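Local structure of shikimate dehydrogenase (NADP(+)) (Peptoclostridium difficile, 5DZS) at residues 122-127 with 176-181; 129-134 with 156-161; 145-150 with 160-165. The protein probably catalyses the reversible NADPH-dependent reduction of 3-dehydroshikimate to shikimate on the pathway to chorismate and the aromatic amino acids. All coordinates share one frame; numbering follows the deposited sequence. Where two conformers were deposited one is given.

Contact 1 of 3, residues 122-127 with 176-181; sequences VILGTG and DIILNA. With SO4 (sulfate ion), chain E.
Four backbone hydrogen bonds zip strand 122-124 to strand 177-180 in parallel register. V122 gives its N-H to I177 O and takes L179 N on its own O; L124 N then reaches L179 O at 2.8 Å, nearly along the C=O axis, with an N-H...O angle of 171°. The last bond, A181 N to L124 O at 2.8 Å, is more bent at 140°, where both strands run out. Side chains alternate between the two faces. On one, the branched end of L124 lies obliquely across I178, whose CG1 stands anti to the backbone N, so that L124 CD2 comes 4.0 Å from I178 CD1. On the other, I123 CG2, also anti to its backbone N, meets the methyl of A181, CG2 to CB 4.0 Å.

These are the central strands of a parallel sheet in the order 3-2-1-4-5-6, the Rossmann fold of the NADP-binding domain, and the GTG sequence at 125-127 forms the glycine-rich turn leading into helix 128-139. G125 has phi 104°, a conformation in which a CB would clash with the preceding carbonyl oxygen. G127 is the N-cap residue of the helix. Beside the turn, a sulfate, probably from the crystallisation liquor, accepts a hydrogen bond from T126 OG1 to O4 at 2.9 Å. Farther out, helix 128-139 covers the I123 and L179 face through F137, while N180 turns its carboxamide to T182 and D208. L179 also lies close to L209, a predicted NADP(+)-binding residue.

Contact 2 of 3, residues 129-134 with 156-161; sequences ASKAAL and KLLNSK
L134 and K131, one helical turn apart on helix 128-139, meet the loop 156-161 through carbon alone; no hydrogen bond crosses between the segments. The buried, enclosed part is at L134. Its CB points toward the loop, and with CG anti to the backbone N (chi1 174°) the two methyls divide the work: CD1 faces L157 CB at 4.3 Å, while CD2 reaches both L158 CB and N159 CB, the latter at 4.2 Å. The leucine thus lies buried beneath three consecutive loop residues, crossing N159 obliquely.

The other half is the solvent side, even though it holds the closest approach of the contact. L158 is an exposed residue that extends one methyl over the base of K131, the two side chains crossing at about a right angle, with L158 CD1 3.7 Å from K131 CB. Only the first carbons of the lysine take part. The rest of its chain runs on almost straight to a bend at chi4 (61°), and the ammonium group makes a salt bridge with E66, not with the loop. The aliphatic root of K131 and its charge therefore serve different neighbours, E66 lying next to the predicted proton acceptor K65.

The loop has a polar brace of its own. N159 OD1 accepts K161 N at 2.8 Å, an Asx turn; the N-H points almost straight at the oxygen (170°), though the donor sits above the carbonyl plane.

In the fold, the loop leads from strand 144-149 to edge strand 163-166, and folds against helix 128-139, with L158 also touching T135 and N159 touching I138. The helix in turn rests S130, A133 and L134 on I123 of strand 120-124.

Contact 3 of 3, residues 145-150 with 160-165; sequences LYVSTR and SKAILI. With SO4 (sulfate ion), chain E.
Y146 and I163 project side by side from neighbouring strands, pointing the same way, and I165 crosses the tyrosine obliquely from two residues farther along. The ring is held beside its own backbone N (chi1 -56°), which brings CD2 of the ring obliquely against both isoleucines: Y146 CD2 lies 3.9 Å from I163 CB and 3.8 Å from I165 CG2. I165 has its CG1 in the crowded position between backbone N and carbonyl carbon (chi1 62°); this brings CG1 back over the partner strand, 3.9 Å from S148 CB, while CD1 approaches Y146 CB. On the opposite face, that of V147 and L164, smaller groups meet. There L145 CD2 touches the methyl of A162 at 4.1 Å, and L164, its CG anti to the backbone N, extends CD1 to within 3.7 Å of T149 CG2, the two side chains crossing obliquely.

Under these side chains strand 163-165 runs parallel to 145-149 with an axis angle of 29°, forming the edge pairing of the parallel sheet of the Rossmann fold. Four hydrogen bonds alternate along it: I163 N to L145 O, V147 N to I163 O, I165 N to V147 O and T149 N to I165 O. CA-H...O contacts, such as Y146 CA to I163 O at 3.3 Å, fill the gaps.

T149 divides its branches: CG2 packs on the strand while OG1, anti to its backbone N, donates at 2.7 Å to O4 of a sulfate, probably from the crystallisation liquor. Two threonine hydroxyls, T149 and T126, and a weak bond from R150 N thus hold an anion near the C-terminal end of the strand. The position resembles that at which the 2'-phosphate of NADP(H) is bound in related dehydrogenases, though a sulfate alone does not establish that role.

How the contacts relate
All three contacts belong to the Rossmann-type nucleotide-binding domain. Contacts 1 and 3 lie in its parallel sheet, centres 9 Å apart, and adjoin through the pairing of strands 120-124 and 144-149, where I123 bonds to Y146 and S148. Contact 2, 10 Å from contact 1 and 8 Å from contact 3, places helix 128-139 and the loop before strand 163-166 over one side of that sheet, and shares S160 and K161 with contact 3. Along the chain, contacts 2 and 3 are nested inside the loop closed by contact 1. One sulfate, bonded to both T126 and T149, touches contacts 1 and 3 on the side where the fold would be expected to bind its cofactor.

Contact 1 of 3, residues 122-127 with 176-181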
loop_
_atom_site.group_PDB
_atom_site.type_symbol
_atom_site.label_atom_id
_atom_site.label_comp_id
_atom_site.label_asym_id
_atom_site.label_seq_id
_atom_site.Cartn_x
_atom_site.Cartn_y
_atom_site.Cartn_z
ATOM N N VAL B 122 -19.448 12.324 -20.544
ATOM C CA VAL B 122 -19.138 11.460 -21.650
ATOM C C VAL B 122 -17.654 11.147 -21.581
ATOM O O VAL B 122 -16.833 12.051 -21.413
ATOM C CB VAL B 122 -19.428 12.124 -23.005
ATOM C CG1 VAL B 122 -18.883 11.280 -24.157
ATOM C CG2 VAL B 122 -20.916 12.355 -23.157
ATOM N N ILE B 123 -17.328 9.864 -21.676
ATOM C CA ILE B 123 -15.940 9.420 -21.760
ATOM C C ILE B 123 -15.677 9.035 -23.208
ATOM O O ILE B 123 -16.443 8.263 -23.804
ATOM C CB ILE B 123 -15.659 8.176 -20.901
ATOM C CG1 ILE B 123 -15.833 8.499 -19.413
ATOM C CG2 ILE B 123 -14.239 7.662 -21.178
ATOM C CD1 ILE B 123 -15.889 7.278 -18.520
ATOM N N LEU B 124 -14.602 9.569 -23.776
ATOM C CA LEU B 124 -14.196 9.229 -25.125
ATOM C C LEU B 124 -13.167 8.113 -25.074
ATOM O O LEU B 124 -12.084 8.290 -24.486
ATOM C CB LEU B 124 -13.568 10.428 -25.823
ATOM C CG LEU B 124 -14.393 11.706 -25.885
ATOM C CD1 LEU B 124 -13.555 12.810 -26.503
ATOM C CD2 LEU B 124 -15.677 11.454 -26.664
ATOM N N GLY B 125 -13.505 6.973 -25.678
ATOM C CA GLY B 125 -12.601 5.831 -25.748
ATOM C C GLY B 125 -12.943 4.708 -24.795
ATOM O O GLY B 125 -13.718 4.890 -23.849
ATOM N N THR B 126 -12.362 3.527 -25.014
ATOM C CA THR B 126 -12.717 2.346 -24.203
ATOM C C THR B 126 -11.568 1.529 -23.586
ATOM O O THR B 126 -11.768 0.371 -23.225
ATOM C CB THR B 126 -13.605 1.388 -25.035
ATOM O OG1 THR B 126 -12.928 1.015 -26.247
ATOM C CG2 THR B 126 -14.928 2.062 -25.392
ATOM N N GLY B 127 -10.388 2.126 -23.441
ATOM C CA GLY B 127 -9.237 1.415 -22.874
ATOM C C GLY B 127 -9.304 1.285 -21.361
ATOM O O GLY B 127 -10.368 1.444 -20.764
ATOM N N ASP B 176 -22.392 17.968 -19.043
ATOM C CA ASP B 176 -21.492 18.801 -18.252
ATOM C C ASP B 176 -20.025 18.573 -18.588
ATOM O O ASP B 176 -19.288 19.516 -18.866
ATOM C CB ASP B 176 -21.687 18.495 -16.764
ATOM C CG ASP B 176 -23.069 18.862 -16.277
ATOM O OD1 ASP B 176 -23.332 20.073 -16.143
ATOM O OD2 ASP B 176 -23.879 17.949 -16.003
ATOM N N ILE B 177 -19.612 17.308 -18.557
ATOM C CA ILE B 177 -18.214 16.936 -18.727
ATOM C C ILE B 177 -17.938 16.003 -19.895
ATOM O O ILE B 177 -18.679 15.044 -20.128
ATOM C CB ILE B 177 -17.725 16.191 -17.460
ATOM C CG1 ILE B 177 -17.776 17.114 -16.239
ATOM C CG2 ILE B 177 -16.319 15.633 -17.653
ATOM C CD1 ILE B 177 -17.700 16.377 -14.917
ATOM N N ILE B 178 -16.885 16.309 -20.643
ATOM C CA ILE B 178 -16.403 15.408 -21.684
ATOM C C ILE B 178 -14.932 15.133 -21.362
ATOM O O ILE B 178 -14.106 16.055 -21.238
ATOM C CB ILE B 178 -16.655 15.921 -23.120
ATOM C CG1 ILE B 178 -16.277 14.838 -24.145
ATOM C CG2 ILE B 178 -15.935 17.237 -23.388
ATOM C CD1 ILE B 178 -16.750 15.151 -25.553
ATOM N N LEU B 179 -14.623 13.851 -21.230
ATOM C CA LEU B 179 -13.289 13.403 -20.848
ATOM C C LEU B 179 -12.661 12.570 -21.966
ATOM O O LEU B 179 -13.261 11.585 -22.451
ATOM C CB LEU B 179 -13.383 12.633 -19.540
ATOM C CG LEU B 179 -12.061 12.122 -18.926
ATOM C CD1 LEU B 179 -12.145 12.047 -17.413
ATOM C CD2 LEU B 179 -11.645 10.781 -19.509
ATOM N N ASN B 180 -11.476 12.989 -22.395
ATOM C CA ASN B 180 -10.750 12.269 -23.429
ATOM C C ASN B 180 -9.842 11.180 -22.864
ATOM O O ASN B 180 -8.810 11.483 -22.248
ATOM C CB ASN B 180 -9.875 13.211 -24.248
ATOM C CG ASN B 180 -9.076 12.467 -25.301
ATOM O OD1 ASN B 180 -9.591 11.553 -25.945
ATOM N ND2 ASN B 180 -7.812 12.837 -25.464
ATOM N N ALA B 181 -10.220 9.927 -23.089
ATOM C CA ALA B 181 -9.417 8.774 -22.680
ATOM C C ALA B 181 -8.819 8.065 -23.909
ATOM O O ALA B 181 -8.389 6.919 -23.801
ATOM C CB ALA B 181 -10.253 7.797 -21.870
HETATM S S SO4 E . -12.474 3.913 -29.146
HETATM O O1 SO4 E . -13.125 5.223 -28.915
HETATM O O2 SO4 E . -12.488 3.627 -30.598
HETATM O O3 SO4 E . -11.079 3.961 -28.648
HETATM O O4 SO4 E . -13.200 2.844 -28.426
#

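Contact 2 of 3, residues 129-134 with 156-161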
loop_
_atom_site.group_PDB
_atom_site.type_symbol
_atom_site.label_atom_id
_atom_site.label_comp_id
_atom_site.label_asym_id
_atom_site.label_seq_id
_atom_site.Cartn_x
_atom_site.Cartn_y
_atom_site.Cartn_z
ATOM N N ALA B 129 -7.919 3.250 -19.095
ATOM C CA ALA B 129 -8.169 4.615 -18.567
ATOM C C ALA B 129 -9.661 4.937 -18.544
ATOM O O ALA B 129 -10.189 5.465 -17.563
ATOM C CB ALA B 129 -7.399 5.640 -19.378
ATOM N N SER B 130 -10.340 4.592 -19.628
ATOM C CA SER B 130 -11.766 4.745 -19.726
ATOM C C SER B 130 -12.490 3.941 -18.638
ATOM O O SER B 130 -13.476 4.417 -18.067
ATOM C CB SER B 130 -12.222 4.277 -21.111
ATOM O OG SER B 130 -13.624 4.310 -21.263
ATOM N N LYS B 131 -12.002 2.726 -18.361
ATOM C CA LYS B 131 -12.612 1.862 -17.347
ATOM C C LYS B 131 -12.477 2.474 -15.943
ATOM O O LYS B 131 -13.408 2.407 -15.129
ATOM C CB LYS B 131 -11.996 0.453 -17.384
ATOM C CG LYS B 131 -12.374 -0.391 -18.599
ATOM C CD LYS B 131 -11.637 -1.728 -18.592
ATOM C CE LYS B 131 -12.141 -2.669 -19.673
ATOM N NZ LYS B 131 -11.974 -2.140 -21.054
ATOM N N ALA B 132 -11.328 3.083 -15.679
ATOM C CA ALA B 132 -11.075 3.734 -14.394
ATOM C C ALA B 132 -11.952 4.956 -14.246
ATOM O O ALA B 132 -12.479 5.217 -13.167
ATOM C CB ALA B 132 -9.623 4.132 -14.267
ATOM N N ALA B 133 -12.060 5.724 -15.327
ATOM C CA ALA B 133 -12.890 6.917 -15.351
ATOM C C ALA B 133 -14.353 6.552 -15.150
ATOM O O ALA B 133 -15.067 7.225 -14.391
ATOM C CB ALA B 133 -12.693 7.682 -16.654
ATOM N N LEU B 134 -14.804 5.493 -15.822
ATOM C CA LEU B 134 -16.157 5.001 -15.643
ATOM C C LEU B 134 -16.370 4.645 -14.165
ATOM O O LEU B 134 -17.355 5.045 -13.566
ATOM C CB LEU B 134 -16.406 3.781 -16.544
ATOM C CG LEU B 134 -17.733 3.020 -16.403
ATOM C CD1 LEU B 134 -18.059 2.276 -17.699
ATOM C CD2 LEU B 134 -17.739 2.070 -15.202
ATOM N N LYS B 156 -18.815 -4.588 -24.238
ATOM C CA LYS B 156 -19.600 -4.589 -23.016
ATOM C C LYS B 156 -18.900 -3.699 -21.997
ATOM O O LYS B 156 -17.675 -3.727 -21.881
ATOM C CB LYS B 156 -19.724 -6.016 -22.482
ATOM C CG LYS B 156 -20.253 -7.011 -23.508
ATOM C CD LYS B 156 -20.351 -8.415 -22.941
ATOM C CE LYS B 156 -20.862 -9.397 -23.985
ATOM N NZ LYS B 156 -21.036 -10.770 -23.433
ATOM N N LEU B 157 -19.671 -2.896 -21.272
ATOM C CA LEU B 157 -19.104 -2.020 -20.253
ATOM C C LEU B 157 -19.117 -2.729 -18.901
ATOM O O LEU B 157 -19.810 -3.730 -18.723
ATOM C CB LEU B 157 -19.876 -0.700 -20.185
ATOM C CG LEU B 157 -19.796 0.159 -21.452
ATOM C CD1 LEU B 157 -20.725 1.359 -21.368
ATOM C CD2 LEU B 157 -18.367 0.611 -21.714
ATOM N N LEU B 158 -18.335 -2.206 -17.961
ATOM C CA LEU B 158 -18.247 -2.782 -16.622
ATOM C C LEU B 158 -19.545 -2.602 -15.839
ATOM O O LEU B 158 -19.925 -3.474 -15.051
ATOM C CB LEU B 158 -17.098 -2.137 -15.840
ATOM C CG LEU B 158 -15.691 -2.288 -16.419
ATOM C CD1 LEU B 158 -14.711 -1.425 -15.638
ATOM C CD2 LEU B 158 -15.258 -3.749 -16.426
ATOM N N ASN B 159 -20.214 -1.469 -16.052
ATOM C CA ASN B 159 -21.463 -1.167 -15.361
ATOM C C ASN B 159 -22.582 -0.850 -16.355
ATOM O O ASN B 159 -22.418 0.001 -17.232
ATOM C CB ASN B 159 -21.251 -0.001 -14.388
ATOM C CG ASN B 159 -22.445 0.231 -13.476
ATOM O OD1 ASN B 159 -23.586 -0.036 -13.845
ATOM N ND2 ASN B 159 -22.183 0.739 -12.280
ATOM N N SER B 160 -23.718 -1.536 -16.200
ATOM C CA SER B 160 -24.878 -1.359 -17.086
ATOM C C SER B 160 -25.444 0.059 -17.040
ATOM O O SER B 160 -26.197 0.455 -17.930
ATOM C CB SER B 160 -25.986 -2.375 -16.756
ATOM O OG SER B 160 -26.480 -2.200 -15.438
ATOM N N LYS B 161 -25.093 0.812 -16.000
ATOM C CA LYS B 161 -25.534 2.199 -15.879
ATOM C C LYS B 161 -24.907 3.069 -16.977
ATOM O O LYS B 161 -25.507 4.052 -17.411
ATOM C CB LYS B 161 -25.187 2.753 -14.497
ATOM C CG LYS B 161 -25.551 4.217 -14.298
ATOM C CD LYS B 161 -25.316 4.663 -12.864
ATOM C CE LYS B 161 -25.515 6.163 -12.711
ATOM N NZ LYS B 161 -26.876 6.599 -13.129
#

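Contact 3 of 3, residues 145-150 with 160-165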
loop_
_atom_site.group_PDB
_atom_site.type_symbol
_atom_site.label_atom_id
_atom_site.label_comp_id
_atom_site.label_asym_id
_atom_site.label_seq_id
_atom_site.Cartn_x
_atom_site.Cartn_y
_atom_site.Cartn_z
ATOM N N LEU B 145 -23.993 8.663 -17.525
ATOM C CA LEU B 145 -22.646 8.398 -18.067
ATOM C C LEU B 145 -22.676 7.672 -19.415
ATOM O O LEU B 145 -23.278 6.596 -19.544
ATOM C CB LEU B 145 -21.817 7.567 -17.083
ATOM C CG LEU B 145 -20.378 7.274 -17.530
ATOM C CD1 LEU B 145 -19.577 8.562 -17.689
ATOM C CD2 LEU B 145 -19.684 6.337 -16.559
ATOM N N TYR B 146 -22.029 8.272 -20.413
ATOM C CA TYR B 146 -21.896 7.674 -21.733
ATOM C C TYR B 146 -20.416 7.375 -21.981
ATOM O O TYR B 146 -19.544 8.091 -21.494
ATOM C CB TYR B 146 -22.341 8.631 -22.837
ATOM C CG TYR B 146 -23.753 9.189 -22.757
ATOM C CD1 TYR B 146 -24.020 10.348 -22.035
ATOM C CD2 TYR B 146 -24.795 8.609 -23.470
ATOM C CE1 TYR B 146 -25.296 10.888 -21.977
ATOM C CE2 TYR B 146 -26.077 9.145 -23.426
ATOM C CZ TYR B 146 -26.318 10.280 -22.678
ATOM O OH TYR B 146 -27.591 10.813 -22.636
ATOM N N VAL B 147 -20.148 6.320 -22.738
ATOM C CA VAL B 147 -18.792 5.990 -23.168
ATOM C C VAL B 147 -18.884 5.876 -24.684
ATOM O O VAL B 147 -19.679 5.084 -25.193
ATOM C CB VAL B 147 -18.274 4.677 -22.561
ATOM C CG1 VAL B 147 -16.889 4.356 -23.101
ATOM C CG2 VAL B 147 -18.243 4.777 -21.046
ATOM N N SER B 148 -18.109 6.691 -25.395
ATOM C CA SER B 148 -18.144 6.716 -26.865
ATOM C C SER B 148 -17.027 5.899 -27.497
ATOM O O SER B 148 -15.869 6.008 -27.102
ATOM C CB SER B 148 -18.060 8.157 -27.367
ATOM O OG SER B 148 -18.324 8.221 -28.758
ATOM N N THR B 149 -17.385 5.086 -28.488
ATOM C CA THR B 149 -16.432 4.232 -29.193
ATOM C C THR B 149 -16.669 4.372 -30.696
ATOM O O THR B 149 -17.770 4.740 -31.119
ATOM C CB THR B 149 -16.573 2.759 -28.739
ATOM O OG1 THR B 149 -15.542 1.960 -29.329
ATOM C CG2 THR B 149 -17.949 2.190 -29.096
ATOM N N ARG B 150 -15.642 4.100 -31.499
ATOM C CA ARG B 150 -15.773 4.200 -32.959
ATOM C C ARG B 150 -16.749 3.159 -33.511
ATOM O O ARG B 150 -17.495 3.438 -34.451
ATOM C CB ARG B 150 -14.412 4.058 -33.642
ATOM C CG ARG B 150 -13.416 5.152 -33.295
ATOM C CD ARG B 150 -13.885 6.546 -33.704
ATOM N NE ARG B 150 -12.922 7.567 -33.284
ATOM C CZ ARG B 150 -13.094 8.880 -33.426
ATOM N NH1 ARG B 150 -12.154 9.719 -33.009
ATOM N NH2 ARG B 150 -14.198 9.356 -33.974
ATOM N N SER B 160 -23.718 -1.536 -16.200
ATOM C CA SER B 160 -24.878 -1.359 -17.086
ATOM C C SER B 160 -25.444 0.059 -17.040
ATOM O O SER B 160 -26.197 0.455 -17.930
ATOM C CB SER B 160 -25.986 -2.375 -16.756
ATOM O OG SER B 160 -26.480 -2.200 -15.438
ATOM N N LYS B 161 -25.093 0.812 -16.000
ATOM C CA LYS B 161 -25.534 2.199 -15.879
ATOM C C LYS B 161 -24.907 3.069 -16.977
ATOM O O LYS B 161 -25.507 4.052 -17.411
ATOM C CB LYS B 161 -25.187 2.753 -14.497
ATOM C CG LYS B 161 -25.551 4.217 -14.298
ATOM C CD LYS B 161 -25.316 4.663 -12.864
ATOM C CE LYS B 161 -25.515 6.163 -12.711
ATOM N NZ LYS B 161 -26.876 6.599 -13.129
ATOM N N ALA B 162 -23.701 2.711 -17.413
ATOM C CA ALA B 162 -23.026 3.453 -18.478
ATOM C C ALA B 162 -23.633 3.092 -19.838
ATOM O O ALA B 162 -23.938 1.927 -20.098
ATOM C CB ALA B 162 -21.536 3.157 -18.466
ATOM N N ILE B 163 -23.811 4.089 -20.699
ATOM C CA ILE B 163 -24.399 3.870 -22.022
ATOM C C ILE B 163 -23.343 3.908 -23.129
ATOM O O ILE B 163 -22.648 4.905 -23.309
ATOM C CB ILE B 163 -25.486 4.922 -22.325
ATOM C CG1 ILE B 163 -26.485 4.979 -21.169
ATOM C CG2 ILE B 163 -26.185 4.608 -23.646
ATOM C CD1 ILE B 163 -27.498 6.087 -21.292
ATOM N N LEU B 164 -23.241 2.814 -23.873
ATOM C CA LEU B 164 -22.292 2.727 -24.966
ATOM C C LEU B 164 -22.889 3.424 -26.183
ATOM O O LEU B 164 -24.015 3.111 -26.596
ATOM C CB LEU B 164 -21.993 1.265 -25.303
ATOM C CG LEU B 164 -20.934 1.042 -26.388
ATOM C CD1 LEU B 164 -19.557 1.444 -25.873
ATOM C CD2 LEU B 164 -20.929 -0.408 -26.855
ATOM N N ILE B 165 -22.141 4.375 -26.740
ATOM C CA ILE B 165 -22.563 5.109 -27.929
ATOM C C ILE B 165 -21.420 5.190 -28.923
ATOM O O ILE B 165 -20.282 4.856 -28.593
ATOM C CB ILE B 165 -23.008 6.555 -27.597
ATOM C CG1 ILE B 165 -21.839 7.362 -27.002
ATOM C CG2 ILE B 165 -24.198 6.538 -26.646
ATOM C CD1 ILE B 165 -22.159 8.821 -26.763
HETATM S S SO4 E . -12.474 3.913 -29.146
HETATM O O1 SO4 E . -13.125 5.223 -28.915
HETATM O O2 SO4 E . -12.488 3.627 -30.598
HETATM O O3 SO4 E . -11.079 3.961 -28.648
HETATM O O4 SO4 E . -13.200 2.844 -28.426
#